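Local coordinates for sugar ABC transporter, sugar-binding protein (PDB 2HEU) that probably captures sugars outside the cell and delivers them to an ABC transporter, and is seen here in its apo form, at residues I21-Q26 with N309-Y314; V61-V66 with Q85-A90; D150-L155 with M221-I226; T176-N181 with L359-Q364. All coordinates share one frame; numbering follows the deposited sequence.

Contacts 1 and 2 lie on one side of the chain's centre and contact 3 on the opposite side, with contact 4 near the middle of this two-lobed binding protein. Contacts 1 and 2, centres about 17 Å apart, meet through strand 19-24, which carries contact 1 and whose other face packs on helix 58-67 of contact 2; there E22 OE2 forms a 2.8 Å salt bridge with R65 NH1. Contacts 3 and 4, about 19 Å apart between centres, touch where I223 CB lies 3.6 Å from Y180 OH. Contacts 1 and 3 are about 45 Å apart between centres. A sugar cleft would be expected between the lobes, near contact 4; no sugar is bound. The sodium ion, at K103 and E335, belongs to none of these segments.

Contact 1 of 4, residues I21-Q26 with N309-Y314; sequences IEYFNQ and NAFVEY
A helix packed on a β-sheet, in the α/β lobe of a periplasmic-type binding protein, brings F311 of helix 305-315 against I21 and Y23 of strand 19-24. The strand lies inside a mixed sheet, flanked by strands 48-53 and 74-76, and alternate residues point to one face: I21 and Y23 turn to the helix, while E22 and F24 serve the opposite face. F311 carries the helix side alone; its chi1 of -174° holds CG anti to the backbone N and directs the ring at the strand. Its CE2 comes within 3.9 Å of Y23 CB and equally near the start of the tyrosine ring. The two rings meet obliquely, centroids 5.8 Å apart and planes inclined at 48°. Two residues earlier, I21 CD1 approaches F311 CB at 4.0 Å, touching the stem of the phenylalanine. All three residues are buried, and the joint is purely apolar. W296 lies nearly parallel to the F311 ring and also meets that of Y23, while F41 from helix 31-44 meets F311 edge-to-face, enlarging the aromatic cluster. N25 N stands over the centre of the tyrosine ring, and Y23 OH donates a weak hydrogen bond to N25 OD1 at 2.7 Å.

Contact 2 of 4, residues V61-V66 with Q85-A90; sequences VLKTRV and QEWAKA
W87 of helix 82-89 lies against L62, K63 and V66 of helix 58-67, a worked example of one large indole bridging two well-separated helices. The short axes run nearly parallel, 18° apart, but approach no closer than 12.9 Å, and it is the indole that spans the gap. Its chi1 of -67°, with CG beside the backbone N, sends the bicycle from its own helix across to the other.

One interaction is CH-pi. V66 CG1 sits over one face of the five-membered ring, 3.8 Å from its centroid and 14° off the normal. V66 CG2 stands over the six-membered ring on the same face, 3.9 Å from W87 CH2, so the two branches of the valine share the length of the indole.

Other apolar contacts come from L62 and K63. L62 CD2 reaches W87 CZ3 at 3.9 Å close to the ring plane, at the edge of the six-membered ring. K63 contributes its backbone and the base of its chain: its CA approaches W87 CH2 obliquely at 3.9 Å, and CG follows at a similar distance.

Charge plays its part farther out. The K63 chain runs on extended, away from the indole, and its NZ forms a salt bridge with E60, with a weak, long ion pair to E83.

Behind this interface helix 58-67 rests on strand 19-24 of the sheet, where L62 and R65 both pack on F24; on the other side, A88 of helix 82-89 touches Y120 in a loop.

Contact 3 of 4, residues D150-L155 with M221-I226; sequences DEFEQL and MDILRI
F152 and E153 of helix 149-161 meet I223 and I226 of segment 221-226, which continues from helix 212-222, in apolar packing of helix on segment within the second lobe. The backbones come close here, the CA atoms of E153 and I223 lying 5.5 Å apart.

The tight part is built on I223, whose branches divide the work. CG2 stands almost squarely over the F152 ring in a CH-pi contact, 4.1 Å from the centroid and 5° off the normal. CD1 lies on the same side of the ring, beyond its perimeter, 3.7 Å from F152 CD2 and not far from its CB. Both branches of the isoleucine thus cover one side of the phenylalanine. F152 presents that face through a chi1 of -165°, which sets CG anti to the backbone N. Both residues are buried; Y180 of helix 178-189 touches I223, and P146 touches F152.

Toward solvent the packing becomes polar. The E153 side chain contributes its aliphatic CG, 3.7 Å from I223 CG1. Beyond CG the chain is extended and carries the carboxylate past the isoleucine to K219, with which E153 OE2 forms a salt bridge. K219 NZ also pairs with exposed D150, so one lysine ties two acids of helix 149-161 to helix 212-222. I226, partly exposed, leans on backbone instead of ring: its CD1 rests 3.8 Å from E153 O and reaches E153 CA at 4.2 Å.

Contact 4 of 4, residues T176-N181 with L359-Q364; sequences TLNGYN and LVWLQQ
W361 points the edge of its indole at G179 in the first turn of helix 178-189, with the N178 side chain lying obliquely beside it. The six-membered ring leads: W361 CZ3 lies 3.6 Å from G179 CA, and CH2 of the same ring is 3.9 Å from that CA. G179 CA is near the ring plane and G179 N lies in it, making this an edge-on approach to bare backbone. With no side chain on G179, the ring edge meets the main chain itself in van der Waals contact.

N178 is turned to match. With CG anti to the backbone N (chi1 -175°), its amide extends toward W361 and is nearly parallel to the indole, the planes 6° apart. The Q363 amide is set differently, inclined at 45° to that of N178. A sharp bend at chi2 (-91°) folds the Q363 chain back, and its OE1 accepts a hydrogen bond from Q182 NE2. The indole is fixed at its far end too, where W361 NE1 hydrogen-bonds to N127 OD1.

The contact lies near the middle of the chain, consistent with a place close to the cleft between lobes. Around it, L359 on strand 358-360 pairs through its backbone with strand 288-290, L362 O bonds N196 of helix 192-199, and F372 and H373 of helix 370-382 pack against N178.

Contact 1 of 4, residues I21-Q26 with N309-Y314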
# COMPACT_ATOMS: atom_id res chain seq x y z
N ILE A 21 -1.23 -24.14 -16.65
CA ILE A 21 -2.03 -23.03 -16.18
C ILE A 21 -1.25 -21.75 -16.36
O ILE A 21 -0.04 -21.73 -16.47
CB ILE A 21 -2.40 -23.24 -14.71
CG1 ILE A 21 -1.23 -23.37 -13.79
CG2 ILE A 21 -3.42 -24.42 -14.56
CD1 ILE A 21 -1.52 -23.28 -12.31
N GLU A 22 -2.00 -20.64 -16.41
CA GLU A 22 -1.44 -19.30 -16.52
C GLU A 22 -1.49 -18.59 -15.19
O GLU A 22 -2.51 -18.59 -14.51
CB GLU A 22 -2.25 -18.46 -17.49
CG GLU A 22 -1.75 -17.05 -17.64
CD GLU A 22 -2.45 -16.16 -18.56
OE1 GLU A 22 -3.28 -16.68 -19.36
OE2 GLU A 22 -2.24 -14.94 -18.59
N TYR A 23 -0.37 -17.98 -14.82
CA TYR A 23 -0.27 -17.03 -13.69
C TYR A 23 -0.06 -15.67 -14.31
O TYR A 23 1.00 -15.38 -14.90
CB TYR A 23 0.85 -17.39 -12.72
CG TYR A 23 1.11 -16.27 -11.76
CD1 TYR A 23 0.09 -15.67 -11.06
CD2 TYR A 23 2.38 -15.73 -11.63
CE1 TYR A 23 0.34 -14.56 -10.25
CE2 TYR A 23 2.61 -14.62 -10.82
CZ TYR A 23 1.58 -14.04 -10.15
OH TYR A 23 1.77 -12.89 -9.39
N PHE A 24 -1.08 -14.80 -14.17
CA PHE A 24 -1.01 -13.43 -14.73
C PHE A 24 -0.43 -12.50 -13.65
O PHE A 24 -1.09 -12.18 -12.68
CB PHE A 24 -2.41 -12.98 -15.15
CG PHE A 24 -2.45 -11.66 -15.84
CD1 PHE A 24 -2.32 -11.55 -17.24
CD2 PHE A 24 -2.63 -10.47 -15.12
CE1 PHE A 24 -2.41 -10.30 -17.90
CE2 PHE A 24 -2.73 -9.28 -15.78
CZ PHE A 24 -2.61 -9.21 -17.14
N ASN A 25 0.85 -12.16 -13.82
CA ASN A 25 1.57 -11.41 -12.80
C ASN A 25 1.45 -9.91 -13.02
O ASN A 25 1.51 -9.44 -14.17
CB ASN A 25 3.03 -11.80 -12.94
CG ASN A 25 3.88 -11.20 -11.83
OD1 ASN A 25 3.51 -11.21 -10.64
ND2 ASN A 25 5.08 -10.78 -12.17
N GLN A 26 1.40 -9.16 -11.95
CA GLN A 26 1.51 -7.69 -12.01
C GLN A 26 2.78 -7.21 -11.25
O GLN A 26 3.13 -6.04 -11.36
CB GLN A 26 0.30 -6.93 -11.56
CG GLN A 26 -0.91 -7.25 -12.45
CD GLN A 26 -2.01 -6.29 -12.31
OE1 GLN A 26 -1.82 -5.06 -12.65
NE2 GLN A 26 -3.16 -6.74 -11.90
N ASN A 309 -5.43 -24.17 -7.68
CA ASN A 309 -5.43 -24.15 -6.25
C ASN A 309 -4.11 -24.63 -5.67
O ASN A 309 -3.63 -24.11 -4.68
CB ASN A 309 -6.61 -24.94 -5.65
CG ASN A 309 -7.88 -24.11 -5.66
OD1 ASN A 309 -8.70 -24.20 -6.63
ND2 ASN A 309 -8.09 -23.31 -4.68
N ALA A 310 -3.49 -25.63 -6.29
CA ALA A 310 -2.20 -26.12 -5.80
C ALA A 310 -1.17 -25.01 -5.95
O ALA A 310 -0.27 -24.94 -5.07
CB ALA A 310 -1.76 -27.38 -6.60
N PHE A 311 -1.21 -24.26 -7.01
CA PHE A 311 -0.22 -23.18 -7.13
C PHE A 311 -0.38 -22.11 -6.04
O PHE A 311 0.60 -21.65 -5.45
CB PHE A 311 -0.30 -22.59 -8.57
CG PHE A 311 0.75 -21.57 -8.90
CD1 PHE A 311 2.05 -21.95 -8.97
CD2 PHE A 311 0.43 -20.26 -9.10
CE1 PHE A 311 3.03 -21.07 -9.35
CE2 PHE A 311 1.45 -19.38 -9.41
CZ PHE A 311 2.74 -19.77 -9.55
N VAL A 312 -1.64 -21.73 -5.81
CA VAL A 312 -1.92 -20.76 -4.74
C VAL A 312 -1.48 -21.34 -3.37
O VAL A 312 -0.81 -20.66 -2.57
CB VAL A 312 -3.36 -20.38 -4.73
CG1 VAL A 312 -3.70 -19.44 -3.56
CG2 VAL A 312 -3.75 -19.68 -6.07
N GLU A 313 -1.84 -22.61 -3.11
CA GLU A 313 -1.47 -23.23 -1.84
C GLU A 313 0.04 -23.22 -1.66
O GLU A 313 0.53 -22.97 -0.56
CB GLU A 313 -2.04 -24.64 -1.77
CG GLU A 313 -1.76 -25.29 -0.42
CD GLU A 313 -0.51 -26.08 -0.34
OE1 GLU A 313 -0.23 -26.87 -1.28
OE2 GLU A 313 0.13 -26.05 0.74
N TYR A 314 0.79 -23.54 -2.69
CA TYR A 314 2.20 -23.62 -2.60
C TYR A 314 2.78 -22.29 -2.08
O TYR A 314 3.67 -22.30 -1.19
CB TYR A 314 2.82 -23.95 -4.01
CG TYR A 314 4.26 -24.22 -4.00
CD1 TYR A 314 5.19 -23.40 -4.59
CD2 TYR A 314 4.75 -25.40 -3.44
CE1 TYR A 314 6.49 -23.69 -4.62
CE2 TYR A 314 6.10 -25.73 -3.48
CZ TYR A 314 6.96 -24.86 -4.04
OH TYR A 314 8.32 -25.08 -4.04

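Contact 2 of 4, residues V61-V66 with Q85-A90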
# COMPACT_ATOMS: atom_id res chain seq x y z
N VAL A 61 -4.93 -4.67 -19.74
CA VAL A 61 -5.00 -5.96 -20.46
C VAL A 61 -5.96 -6.87 -19.67
O VAL A 61 -6.77 -7.58 -20.26
CB VAL A 61 -3.61 -6.56 -20.66
CG1 VAL A 61 -3.75 -7.99 -21.16
CG2 VAL A 61 -2.77 -5.67 -21.65
N LEU A 62 -5.87 -6.94 -18.36
CA LEU A 62 -6.74 -7.78 -17.57
C LEU A 62 -8.17 -7.43 -17.80
O LEU A 62 -9.03 -8.30 -17.92
CB LEU A 62 -6.34 -7.75 -16.13
CG LEU A 62 -7.07 -8.68 -15.19
CD1 LEU A 62 -6.85 -10.14 -15.57
CD2 LEU A 62 -6.60 -8.44 -13.74
N LYS A 63 -8.50 -6.12 -17.81
CA LYS A 63 -9.85 -5.71 -18.08
C LYS A 63 -10.31 -6.22 -19.42
O LYS A 63 -11.46 -6.73 -19.56
CB LYS A 63 -10.00 -4.21 -17.99
CG LYS A 63 -9.79 -3.59 -16.64
CD LYS A 63 -9.84 -2.11 -16.64
CE LYS A 63 -9.45 -1.42 -15.36
NZ LYS A 63 -9.27 0.04 -15.69
N THR A 64 -9.50 -6.09 -20.44
CA THR A 64 -9.86 -6.52 -21.81
C THR A 64 -10.13 -8.00 -21.79
O THR A 64 -11.10 -8.49 -22.42
CB THR A 64 -8.77 -6.16 -22.78
OG1 THR A 64 -8.64 -4.71 -22.84
CG2 THR A 64 -9.03 -6.73 -24.19
N ARG A 65 -9.25 -8.76 -21.12
CA ARG A 65 -9.32 -10.21 -21.13
C ARG A 65 -10.57 -10.66 -20.36
O ARG A 65 -11.23 -11.59 -20.80
CB ARG A 65 -8.03 -10.86 -20.66
CG ARG A 65 -6.84 -10.63 -21.59
CD ARG A 65 -5.64 -11.38 -21.21
NE ARG A 65 -5.86 -12.82 -21.07
CZ ARG A 65 -5.05 -13.65 -20.51
NH1 ARG A 65 -3.84 -13.25 -20.16
NH2 ARG A 65 -5.39 -14.92 -20.38
N VAL A 66 -10.84 -10.04 -19.21
CA VAL A 66 -12.00 -10.45 -18.47
C VAL A 66 -13.26 -10.20 -19.25
O VAL A 66 -14.18 -11.03 -19.32
CB VAL A 66 -12.09 -9.75 -17.08
CG1 VAL A 66 -13.41 -9.98 -16.40
CG2 VAL A 66 -10.96 -10.23 -16.25
N GLN A 85 -13.61 -6.09 -6.66
CA GLN A 85 -14.94 -6.09 -6.04
C GLN A 85 -16.03 -6.50 -7.01
O GLN A 85 -16.86 -7.40 -6.76
CB GLN A 85 -15.24 -4.69 -5.53
CG GLN A 85 -14.32 -4.33 -4.40
CD GLN A 85 -14.38 -2.87 -4.06
OE1 GLN A 85 -13.46 -2.33 -3.44
NE2 GLN A 85 -15.39 -2.20 -4.52
N GLU A 86 -16.02 -5.85 -8.13
CA GLU A 86 -17.10 -6.03 -9.10
C GLU A 86 -17.03 -7.40 -9.77
O GLU A 86 -18.05 -8.05 -10.00
CB GLU A 86 -17.19 -4.90 -10.07
CG GLU A 86 -17.56 -3.57 -9.37
CD GLU A 86 -18.90 -3.62 -8.65
OE1 GLU A 86 -19.87 -4.16 -9.23
OE2 GLU A 86 -18.97 -3.25 -7.48
N TRP A 87 -15.82 -7.83 -10.12
CA TRP A 87 -15.62 -9.11 -10.73
C TRP A 87 -16.00 -10.22 -9.78
O TRP A 87 -16.57 -11.24 -10.18
CB TRP A 87 -14.22 -9.24 -11.34
CG TRP A 87 -13.97 -8.37 -12.49
CD1 TRP A 87 -14.91 -7.71 -13.31
CD2 TRP A 87 -12.70 -7.98 -12.99
NE1 TRP A 87 -14.27 -6.97 -14.21
CE2 TRP A 87 -12.93 -7.13 -14.08
CE3 TRP A 87 -11.40 -8.28 -12.64
CZ2 TRP A 87 -11.92 -6.53 -14.80
CZ3 TRP A 87 -10.41 -7.67 -13.37
CH2 TRP A 87 -10.66 -6.84 -14.43
N ALA A 88 -15.66 -10.05 -8.51
CA ALA A 88 -16.01 -11.01 -7.51
C ALA A 88 -17.55 -11.13 -7.35
O ALA A 88 -18.12 -12.23 -7.29
CB ALA A 88 -15.37 -10.69 -6.18
N LYS A 89 -18.22 -9.96 -7.36
CA LYS A 89 -19.70 -9.95 -7.30
C LYS A 89 -20.28 -10.64 -8.52
O LYS A 89 -21.31 -11.34 -8.40
CB LYS A 89 -20.20 -8.52 -7.24
CG LYS A 89 -20.12 -7.99 -5.91
CD LYS A 89 -20.53 -6.51 -5.90
CE LYS A 89 -19.98 -5.88 -4.62
NZ LYS A 89 -18.49 -5.64 -4.63
N ALA A 90 -19.63 -10.50 -9.68
CA ALA A 90 -20.11 -11.06 -10.93
C ALA A 90 -19.70 -12.51 -11.15
O ALA A 90 -20.04 -13.07 -12.25
CB ALA A 90 -19.65 -10.27 -12.11

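Contact 3 of 4, residues D150-L155 with M221-I226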
# COMPACT_ATOMS: atom_id res chain seq x y z
N ASP A 150 1.53 16.51 18.21
CA ASP A 150 2.24 17.67 18.74
C ASP A 150 3.73 17.39 18.75
O ASP A 150 4.53 18.32 18.50
CB ASP A 150 1.71 17.95 20.16
CG ASP A 150 0.38 18.64 20.18
OD1 ASP A 150 -0.24 18.88 19.17
OD2 ASP A 150 -0.04 18.90 21.34
N GLU A 151 4.15 16.18 19.06
CA GLU A 151 5.60 15.89 19.01
C GLU A 151 6.10 15.96 17.59
O GLU A 151 7.25 16.35 17.35
CB GLU A 151 5.93 14.54 19.55
CG GLU A 151 5.82 14.39 21.06
CD GLU A 151 6.34 13.13 21.59
OE1 GLU A 151 6.66 12.21 20.89
OE2 GLU A 151 6.52 12.99 22.85
N PHE A 152 5.30 15.64 16.59
CA PHE A 152 5.75 15.70 15.17
C PHE A 152 5.97 17.17 14.76
O PHE A 152 6.97 17.50 14.15
CB PHE A 152 4.72 14.96 14.34
CG PHE A 152 5.20 14.59 12.91
CD1 PHE A 152 6.46 14.76 12.43
CD2 PHE A 152 4.22 14.01 12.10
CE1 PHE A 152 6.78 14.33 11.13
CE2 PHE A 152 4.55 13.60 10.82
CZ PHE A 152 5.84 13.75 10.35
N GLU A 153 5.03 18.04 15.15
CA GLU A 153 5.18 19.45 14.90
C GLU A 153 6.51 19.93 15.53
O GLU A 153 7.29 20.63 14.89
CB GLU A 153 4.02 20.25 15.59
CG GLU A 153 2.71 20.07 14.99
CD GLU A 153 1.57 20.68 15.81
OE1 GLU A 153 1.80 21.00 17.01
OE2 GLU A 153 0.46 20.84 15.26
N GLN A 154 6.76 19.53 16.79
CA GLN A 154 7.95 20.03 17.47
C GLN A 154 9.21 19.51 16.84
O GLN A 154 10.21 20.21 16.77
CB GLN A 154 7.89 19.71 18.96
CG GLN A 154 8.97 20.41 19.73
CD GLN A 154 8.80 21.93 19.66
OE1 GLN A 154 9.75 22.66 19.17
NE2 GLN A 154 7.65 22.45 20.01
N LEU A 155 9.23 18.26 16.38
CA LEU A 155 10.37 17.66 15.71
C LEU A 155 10.74 18.47 14.48
O LEU A 155 11.90 18.76 14.25
CB LEU A 155 10.00 16.20 15.36
CG LEU A 155 11.08 15.48 14.49
CD1 LEU A 155 12.41 15.39 15.19
CD2 LEU A 155 10.51 14.18 14.07
N MET A 221 -1.84 18.23 8.26
CA MET A 221 -1.30 18.75 7.00
C MET A 221 -0.36 19.91 7.23
O MET A 221 0.65 20.05 6.49
CB MET A 221 -2.43 19.15 6.05
CG MET A 221 -3.19 18.01 5.44
SD MET A 221 -2.20 16.79 4.57
CE MET A 221 -1.24 17.85 3.47
N ASP A 222 -0.64 20.76 8.23
CA ASP A 222 0.18 21.91 8.48
C ASP A 222 1.56 21.59 8.98
O ASP A 222 2.45 22.44 8.92
CB ASP A 222 -0.53 22.91 9.43
CG ASP A 222 -1.51 23.78 8.73
OD1 ASP A 222 -1.49 23.91 7.49
OD2 ASP A 222 -2.33 24.45 9.44
N ILE A 223 1.80 20.36 9.44
CA ILE A 223 3.18 19.96 9.76
C ILE A 223 4.08 20.12 8.55
O ILE A 223 5.25 20.47 8.65
CB ILE A 223 3.18 18.51 10.31
CG1 ILE A 223 2.41 18.45 11.63
CG2 ILE A 223 4.60 17.97 10.49
CD1 ILE A 223 2.11 17.04 12.16
N LEU A 224 3.51 19.83 7.36
CA LEU A 224 4.25 19.96 6.09
C LEU A 224 4.40 21.36 5.59
O LEU A 224 5.04 21.59 4.56
CB LEU A 224 3.59 19.07 5.02
CG LEU A 224 3.41 17.61 5.37
CD1 LEU A 224 2.82 16.88 4.15
CD2 LEU A 224 4.70 16.95 5.86
N ARG A 225 3.79 22.33 6.29
CA ARG A 225 3.76 23.75 5.93
C ARG A 225 4.58 24.59 6.90
O ARG A 225 4.66 25.80 6.74
CB ARG A 225 2.31 24.27 5.86
CG ARG A 225 1.46 23.51 4.85
CD ARG A 225 0.45 24.42 4.12
NE ARG A 225 0.99 25.38 3.16
CZ ARG A 225 1.22 26.68 3.32
NH1 ARG A 225 0.81 27.30 4.41
NH2 ARG A 225 1.76 27.37 2.34
N ILE A 226 5.19 23.98 7.93
CA ILE A 226 6.04 24.74 8.87
C ILE A 226 7.09 25.48 8.03
O ILE A 226 7.69 24.92 7.10
CB ILE A 226 6.59 23.82 9.92
CG1 ILE A 226 5.43 23.36 10.85
CG2 ILE A 226 7.76 24.40 10.67
CD1 ILE A 226 5.80 22.19 11.78

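Contact 4 of 4, residues T176-N181 with L359-Q364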
# COMPACT_ATOMS: atom_id res chain seq x y z
N THR A 176 2.43 11.17 -3.89
CA THR A 176 3.28 10.86 -2.79
C THR A 176 2.69 11.14 -1.40
O THR A 176 3.13 10.54 -0.43
CB THR A 176 4.69 11.55 -2.90
OG1 THR A 176 4.50 12.96 -2.85
CG2 THR A 176 5.46 11.13 -4.16
N LEU A 177 1.76 12.09 -1.36
CA LEU A 177 1.09 12.47 -0.10
C LEU A 177 -0.30 11.85 0.10
O LEU A 177 -0.97 12.17 1.07
CB LEU A 177 1.03 14.00 0.04
CG LEU A 177 2.37 14.68 0.16
CD1 LEU A 177 2.16 16.17 0.37
CD2 LEU A 177 3.25 14.06 1.25
N ASN A 178 -0.70 10.95 -0.81
CA ASN A 178 -2.01 10.29 -0.60
C ASN A 178 -2.02 9.60 0.76
O ASN A 178 -2.96 9.80 1.55
CB ASN A 178 -2.18 9.28 -1.76
CG ASN A 178 -3.51 8.63 -1.74
OD1 ASN A 178 -3.54 7.38 -2.18
ND2 ASN A 178 -4.55 9.27 -1.45
N GLY A 179 -1.00 8.77 1.07
CA GLY A 179 -1.02 8.12 2.34
C GLY A 179 -0.97 9.05 3.52
O GLY A 179 -1.57 8.81 4.56
N TYR A 180 -0.25 10.18 3.39
CA TYR A 180 -0.11 11.14 4.47
C TYR A 180 -1.49 11.70 4.86
O TYR A 180 -1.84 11.72 6.04
CB TYR A 180 0.85 12.24 4.07
CG TYR A 180 1.20 13.17 5.20
CD1 TYR A 180 2.33 13.02 5.96
CD2 TYR A 180 0.37 14.23 5.53
CE1 TYR A 180 2.61 13.85 7.03
CE2 TYR A 180 0.62 15.07 6.59
CZ TYR A 180 1.74 14.88 7.34
OH TYR A 180 2.05 15.67 8.42
N ASN A 181 -2.22 12.18 3.88
CA ASN A 181 -3.52 12.80 4.19
C ASN A 181 -4.55 11.75 4.56
O ASN A 181 -5.42 12.00 5.41
CB ASN A 181 -3.95 13.71 3.07
CG ASN A 181 -5.03 14.72 3.51
OD1 ASN A 181 -5.18 14.95 4.74
ND2 ASN A 181 -5.69 15.32 2.56
N LEU A 359 -4.47 0.09 8.07
CA LEU A 359 -5.71 0.33 7.37
C LEU A 359 -5.61 -0.07 5.94
O LEU A 359 -4.56 0.03 5.36
CB LEU A 359 -5.94 1.81 7.46
CG LEU A 359 -6.64 2.30 8.70
CD1 LEU A 359 -5.95 1.91 9.99
CD2 LEU A 359 -6.83 3.78 8.64
N VAL A 360 -6.73 -0.48 5.31
CA VAL A 360 -6.77 -0.60 3.84
C VAL A 360 -6.93 0.83 3.30
O VAL A 360 -7.71 1.66 3.81
CB VAL A 360 -7.89 -1.48 3.37
CG1 VAL A 360 -7.93 -1.56 1.87
CG2 VAL A 360 -7.73 -2.91 3.96
N TRP A 361 -6.23 1.13 2.20
CA TRP A 361 -6.33 2.39 1.47
C TRP A 361 -7.81 2.79 1.40
O TRP A 361 -8.70 2.00 1.02
CB TRP A 361 -5.81 2.21 0.04
CG TRP A 361 -4.33 2.10 -0.06
CD1 TRP A 361 -3.59 1.01 -0.44
CD2 TRP A 361 -3.36 3.12 0.17
NE1 TRP A 361 -2.25 1.28 -0.43
CE2 TRP A 361 -2.08 2.58 -0.04
CE3 TRP A 361 -3.48 4.48 0.50
CZ2 TRP A 361 -0.92 3.38 0.13
CZ3 TRP A 361 -2.37 5.26 0.59
CH2 TRP A 361 -1.11 4.71 0.46
N LEU A 362 -8.10 4.08 1.67
CA LEU A 362 -9.46 4.54 1.70
C LEU A 362 -10.18 4.47 0.35
O LEU A 362 -11.37 4.33 0.29
CB LEU A 362 -9.54 5.96 2.26
CG LEU A 362 -9.04 6.14 3.67
CD1 LEU A 362 -9.19 7.63 4.08
CD2 LEU A 362 -9.75 5.27 4.67
N GLN A 363 -9.36 4.55 -0.71
CA GLN A 363 -9.92 4.53 -2.10
C GLN A 363 -10.47 3.14 -2.44
O GLN A 363 -11.07 3.02 -3.51
CB GLN A 363 -8.94 5.04 -3.14
CG GLN A 363 -7.76 4.16 -3.43
CD GLN A 363 -6.54 4.41 -2.61
OE1 GLN A 363 -6.65 5.04 -1.55
NE2 GLN A 363 -5.38 3.90 -2.96
N GLN A 364 -10.33 2.15 -1.58
CA GLN A 364 -11.15 0.93 -1.69
C GLN A 364 -12.59 1.27 -1.99
O GLN A 364 -13.26 0.53 -2.67
CB GLN A 364 -10.97 0.12 -0.40
CG GLN A 364 -11.73 -1.22 -0.40
CD GLN A 364 -11.52 -2.04 0.83
OE1 GLN A 364 -11.47 -3.33 0.70
NE2 GLN A 364 -11.26 -1.46 1.94